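Local coordinates for Rx protein (Solanum tuberosum, PDB 4M70) that probably acts in plant defence as a nucleotide-binding, leucine-rich-repeat resistance protein, represented here by its N-terminal coiled-coil domain, at residues R91-W94 with E95-V99; A66-T69 with E70-D74. All coordinates share one frame; numbering follows the deposited sequence.

Contact 1 (R91-W94 with E95-V99)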
loop_
_atom_site.group_PDB
_atom_site.type_symbol
_atom_site.label_atom_id
_atom_site.label_comp_id
_atom_site.label_asym_id
_atom_site.label_seq_id
_atom_site.Cartn_x
_atom_site.Cartn_y
_atom_site.Cartn_z
ATOM N N ARG A 91 5.422 -16.539 0.653
ATOM C CA ARG A 91 4.018 -16.189 0.829
ATOM C C ARG A 91 3.891 -14.869 1.591
ATOM O O ARG A 91 3.104 -13.997 1.208
ATOM C CB ARG A 91 3.250 -17.322 1.515
ATOM C CG ARG A 91 1.792 -17.012 1.822
ATOM C CD ARG A 91 1.147 -18.198 2.518
ATOM N NE ARG A 91 1.131 -19.371 1.643
ATOM C CZ ARG A 91 0.608 -20.552 1.968
ATOM N NH1 ARG A 91 0.046 -20.728 3.157
ATOM N NH2 ARG A 91 0.645 -21.558 1.104
ATOM N N ALA A 92 4.667 -14.723 2.664
ATOM C CA ALA A 92 4.635 -13.475 3.433
ATOM C C ALA A 92 5.117 -12.249 2.635
ATOM O O ALA A 92 4.480 -11.179 2.672
ATOM C CB ALA A 92 5.428 -13.627 4.726
ATOM N N MET A 93 6.227 -12.404 1.910
ATOM C CA MET A 93 6.735 -11.317 1.069
ATOM C C MET A 93 5.686 -10.908 0.044
ATOM O O MET A 93 5.394 -9.719 -0.136
ATOM C CB MET A 93 8.025 -11.724 0.351
ATOM C CG MET A 93 9.263 -11.813 1.224
ATOM S SD MET A 93 10.700 -12.343 0.264
ATOM C CE MET A 93 10.912 -10.960 -0.862
ATOM N N TRP A 94 5.105 -11.915 -0.599
ATOM C CA TRP A 94 4.081 -11.718 -1.612
ATOM C C TRP A 94 2.923 -10.943 -1.022
ATOM O O TRP A 94 2.358 -10.049 -1.665
ATOM C CB TRP A 94 3.586 -13.072 -2.130
ATOM C CG TRP A 94 2.630 -12.991 -3.292
ATOM C CD1 TRP A 94 2.926 -13.170 -4.615
ATOM C CD2 TRP A 94 1.223 -12.700 -3.232
ATOM N NE1 TRP A 94 1.790 -13.017 -5.376
ATOM C CE2 TRP A 94 0.736 -12.729 -4.553
ATOM C CE3 TRP A 94 0.333 -12.423 -2.190
ATOM C CZ2 TRP A 94 -0.606 -12.488 -4.854
ATOM C CZ3 TRP A 94 -0.997 -12.183 -2.496
ATOM C CH2 TRP A 94 -1.452 -12.216 -3.815
ATOM N N GLU A 95 2.560 -11.300 0.203
ATOM C CA GLU A 95 1.457 -10.636 0.868
ATOM C C GLU A 95 1.772 -9.150 1.082
ATOM O O GLU A 95 0.908 -8.281 0.879
ATOM C CB GLU A 95 1.131 -11.326 2.189
ATOM C CG GLU A 95 -0.212 -10.916 2.734
ATOM C CD GLU A 95 -1.344 -11.401 1.848
ATOM O OE1 GLU A 95 -1.185 -12.471 1.221
ATOM O OE2 GLU A 95 -2.386 -10.716 1.774
ATOM N N ILE A 96 3.010 -8.862 1.485
ATOM C CA ILE A 96 3.448 -7.469 1.628
ATOM C C ILE A 96 3.345 -6.680 0.317
ATOM O O ILE A 96 2.797 -5.566 0.287
ATOM C CB ILE A 96 4.892 -7.367 2.172
ATOM C CG1 ILE A 96 4.965 -7.904 3.605
ATOM C CG2 ILE A 96 5.385 -5.924 2.164
ATOM C CD1 ILE A 96 6.373 -7.980 4.141
ATOM N N PHE A 97 3.872 -7.265 -0.758
ATOM C CA PHE A 97 3.851 -6.615 -2.072
ATOM C C PHE A 97 2.423 -6.318 -2.516
ATOM O O PHE A 97 2.099 -5.202 -2.938
ATOM C CB PHE A 97 4.518 -7.480 -3.134
ATOM C CG PHE A 97 5.993 -7.619 -2.961
ATOM C CD1 PHE A 97 6.838 -6.531 -3.111
ATOM C CD2 PHE A 97 6.547 -8.868 -2.731
ATOM C CE1 PHE A 97 8.210 -6.677 -2.959
ATOM C CE2 PHE A 97 7.912 -9.026 -2.589
ATOM C CZ PHE A 97 8.746 -7.930 -2.703
ATOM N N PHE A 98 1.572 -7.332 -2.399
ATOM C CA PHE A 98 0.189 -7.241 -2.839
ATOM C C PHE A 98 -0.579 -6.174 -2.074
ATOM O O PHE A 98 -1.296 -5.354 -2.672
ATOM C CB PHE A 98 -0.497 -8.599 -2.698
ATOM C CG PHE A 98 -1.929 -8.611 -3.148
ATOM C CD1 PHE A 98 -2.957 -8.460 -2.230
ATOM C CD2 PHE A 98 -2.249 -8.768 -4.488
ATOM C CE1 PHE A 98 -4.280 -8.469 -2.639
ATOM C CE2 PHE A 98 -3.568 -8.786 -4.902
ATOM C CZ PHE A 98 -4.584 -8.629 -3.979
ATOM N N VAL A 99 -0.429 -6.182 -0.750
ATOM C CA VAL A 99 -1.136 -5.195 0.055
ATOM C C VAL A 99 -0.640 -3.781 -0.248
ATOM O O VAL A 99 -1.446 -2.850 -0.354
ATOM C CB VAL A 99 -1.084 -5.509 1.578
ATOM C CG1 VAL A 99 0.316 -5.339 2.133
ATOM C CG2 VAL A 99 -2.058 -4.629 2.333
#
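In helix 86-119, the last helix of the four-helix coiled-coil domain, Trp-94 and Phe-98 pack one turn apart as an i to i+4 aromatic pair. Both side chains run alongside each other in the same direction, each with CG anti to its own backbone N (chi1 -174° and -179°). The phenyl ring and the six-membered indole ring are nearly parallel, at 10°, but displaced so far along each other, with centroids 5.0 Å apart, that little of one lies over the other. Phe-98 CB makes a CH-pi contact over one indole face, displaced toward the rim, 4.0 Å from the centroid of the six-membered ring. Trp-94 CH2 meets Phe-98 CD2 at 3.6 Å. Glu-95 curls back to bring OE1 to the indole edge, in its plane, 3.7 Å from Trp-94 CZ3. On a different side of the helix, Met-93 lays CE 4.0 Å from Phe-97 CE2. In the backbone, Phe-98 N donates to Trp-94 O at 2.9 Å. Trp-94 and Phe-97 also pack against another protein chain, whereas Ala-92 and Ile-96 turn to Val-80 and Ser-77 of helix 56-81, and Leu-28, between helices 4-24 and 29-42, meets Ile-96 and Phe-97.

Contact 2 (A66-T69 with E70-D74)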
loop_
_atom_site.group_PDB
_atom_site.type_symbol
_atom_site.label_atom_id
_atom_site.label_comp_id
_atom_site.label_asym_id
_atom_site.label_seq_id
_atom_site.Cartn_x
_atom_site.Cartn_y
_atom_site.Cartn_z
ATOM N N ALA A 66 -4.506 3.807 4.890
ATOM C CA ALA A 66 -3.096 3.820 5.260
ATOM C C ALA A 66 -2.831 3.057 6.560
ATOM O O ALA A 66 -1.897 2.254 6.650
ATOM C CB ALA A 66 -2.594 5.249 5.366
ATOM N N TYR A 67 -3.648 3.323 7.573
ATOM C CA TYR A 67 -3.463 2.664 8.859
ATOM C C TYR A 67 -3.689 1.143 8.754
ATOM O O TYR A 67 -2.910 0.342 9.303
ATOM C CB TYR A 67 -4.343 3.339 9.912
ATOM C CG TYR A 67 -3.805 4.703 10.309
ATOM C CD1 TYR A 67 -2.444 4.979 10.236
ATOM C CD2 TYR A 67 -4.656 5.727 10.704
ATOM C CE1 TYR A 67 -1.942 6.220 10.583
ATOM C CE2 TYR A 67 -4.161 6.977 11.046
ATOM C CZ TYR A 67 -2.804 7.217 10.979
ATOM O OH TYR A 67 -2.304 8.455 11.319
ATOM N N THR A 68 -4.727 0.751 8.017
ATOM C CA THR A 68 -5.019 -0.665 7.769
ATOM C C THR A 68 -3.833 -1.356 7.089
ATOM O O THR A 68 -3.382 -2.450 7.497
ATOM C CB THR A 68 -6.279 -0.825 6.889
ATOM O OG1 THR A 68 -7.389 -0.163 7.512
ATOM C CG2 THR A 68 -6.616 -2.294 6.678
ATOM N N THR A 69 -3.326 -0.700 6.051
ATOM C CA THR A 69 -2.177 -1.210 5.316
ATOM C C THR A 69 -0.991 -1.372 6.256
ATOM O O THR A 69 -0.231 -2.341 6.163
ATOM C CB THR A 69 -1.794 -0.271 4.166
ATOM O OG1 THR A 69 -2.933 -0.055 3.319
ATOM C CG2 THR A 69 -0.638 -0.853 3.368
ATOM N N GLU A 70 -0.840 -0.408 7.159
ATOM C CA GLU A 70 0.224 -0.450 8.155
ATOM C C GLU A 70 0.140 -1.716 8.974
ATOM O O GLU A 70 1.138 -2.425 9.152
ATOM C CB GLU A 70 0.107 0.731 9.104
ATOM C CG GLU A 70 1.137 1.797 8.917
ATOM C CD GLU A 70 1.139 2.756 10.069
ATOM O OE1 GLU A 70 0.171 2.736 10.856
ATOM O OE2 GLU A 70 2.112 3.519 10.195
ATOM N N ASP A 71 -1.064 -1.999 9.459
ATOM C CA ASP A 71 -1.283 -3.191 10.269
ATOM C C ASP A 71 -0.915 -4.463 9.507
ATOM O O ASP A 71 -0.234 -5.354 10.041
ATOM C CB ASP A 71 -2.736 -3.256 10.739
ATOM C CG ASP A 71 -3.072 -2.177 11.753
ATOM O OD1 ASP A 71 -2.140 -1.619 12.366
ATOM O OD2 ASP A 71 -4.271 -1.878 11.918
ATOM N N MET A 72 -1.339 -4.530 8.247
ATOM C CA MET A 72 -1.056 -5.700 7.412
ATOM C C MET A 72 0.435 -5.905 7.109
ATOM O O MET A 72 0.945 -7.031 7.161
ATOM C CB MET A 72 -1.866 -5.629 6.117
ATOM C CG MET A 72 -3.358 -5.913 6.320
ATOM S SD MET A 72 -4.317 -5.627 4.814
ATOM C CE MET A 72 -5.931 -6.242 5.297
ATOM N N VAL A 73 1.128 -4.816 6.791
ATOM C CA VAL A 73 2.560 -4.876 6.531
ATOM C C VAL A 73 3.323 -5.295 7.793
ATOM O O VAL A 73 4.240 -6.119 7.730
ATOM C CB VAL A 73 3.099 -3.529 5.981
ATOM C CG1 VAL A 73 4.622 -3.510 5.980
ATOM C CG2 VAL A 73 2.550 -3.264 4.578
ATOM N N ASP A 74 2.938 -4.729 8.936
ATOM C CA ASP A 74 3.536 -5.108 10.217
ATOM C C ASP A 74 3.370 -6.611 10.472
ATOM O O ASP A 74 4.333 -7.323 10.818
ATOM C CB ASP A 74 2.905 -4.315 11.363
ATOM C CG ASP A 74 3.500 -2.929 11.504
ATOM O OD1 ASP A 74 4.609 -2.706 10.976
ATOM O OD2 ASP A 74 2.860 -2.070 12.152
#
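Four regular i to i+4 backbone bonds join 66-69 to 70-74 in the middle of helix 56-81, from Glu-70 N to Ala-66 O at 2.9 Å through to Val-73 N to Thr-69 O at 2.9 Å. The sequence Glu-70 to Asp-74 reads EDMVD and corresponds to the EDVID motif of coiled-coil resistance proteins. Glu-70 lies alongside Tyr-67, pointing the same way, with carboxylate and ring planes 38° apart. Its OE1 approaches the ring obliquely, 3.5 Å from Tyr-67 CD1, while OE2 is hydrogen-bonded to Thr-16 OG1 on helix 4-24; this bond to Thr-16 holds the end of the extended chain. On another side of the helix Thr-69 CG2 reaches Val-73 CG2 at 4.2 Å. With chi1 at -55°, Thr-69 OG1 sits beside the backbone N and hydrogen-bonds to Val-65 O one turn back, while the methyl is anti to that N. Val-73 CG2 also rests 3.3 Å from Thr-69 O. Thr-68 CG2 and Met-72 CE come equally as near as the two methyls, at 4.2 Å. Ala-66 and Tyr-67 pack on Ala-9 of helix 4-24, and Thr-69 and Val-73 face Leu-100 of helix 86-119.

In the fold
From the N terminus the chain runs through helices 4-24 and 29-42, and after an unmodelled section, 44-54, enters helix 56-81, where contact 2 lies, then turns back at 82-85 into helix 86-119, where contact 1 lies. Each contact spans successive turns of a single helix, so neither closes a loop, and they follow in series without nesting or crossing. The two helices run antiparallel and bring the contacts together, their centres about 12 Å apart. Val-99 makes the junction: its CG2 is 3.5 Å from Met-72 SD and its CG1 is 3.9 Å from Val-73 CG2. Contact 2 also faces helix 4-24, whereas contact 1 reaches the loop after that helix.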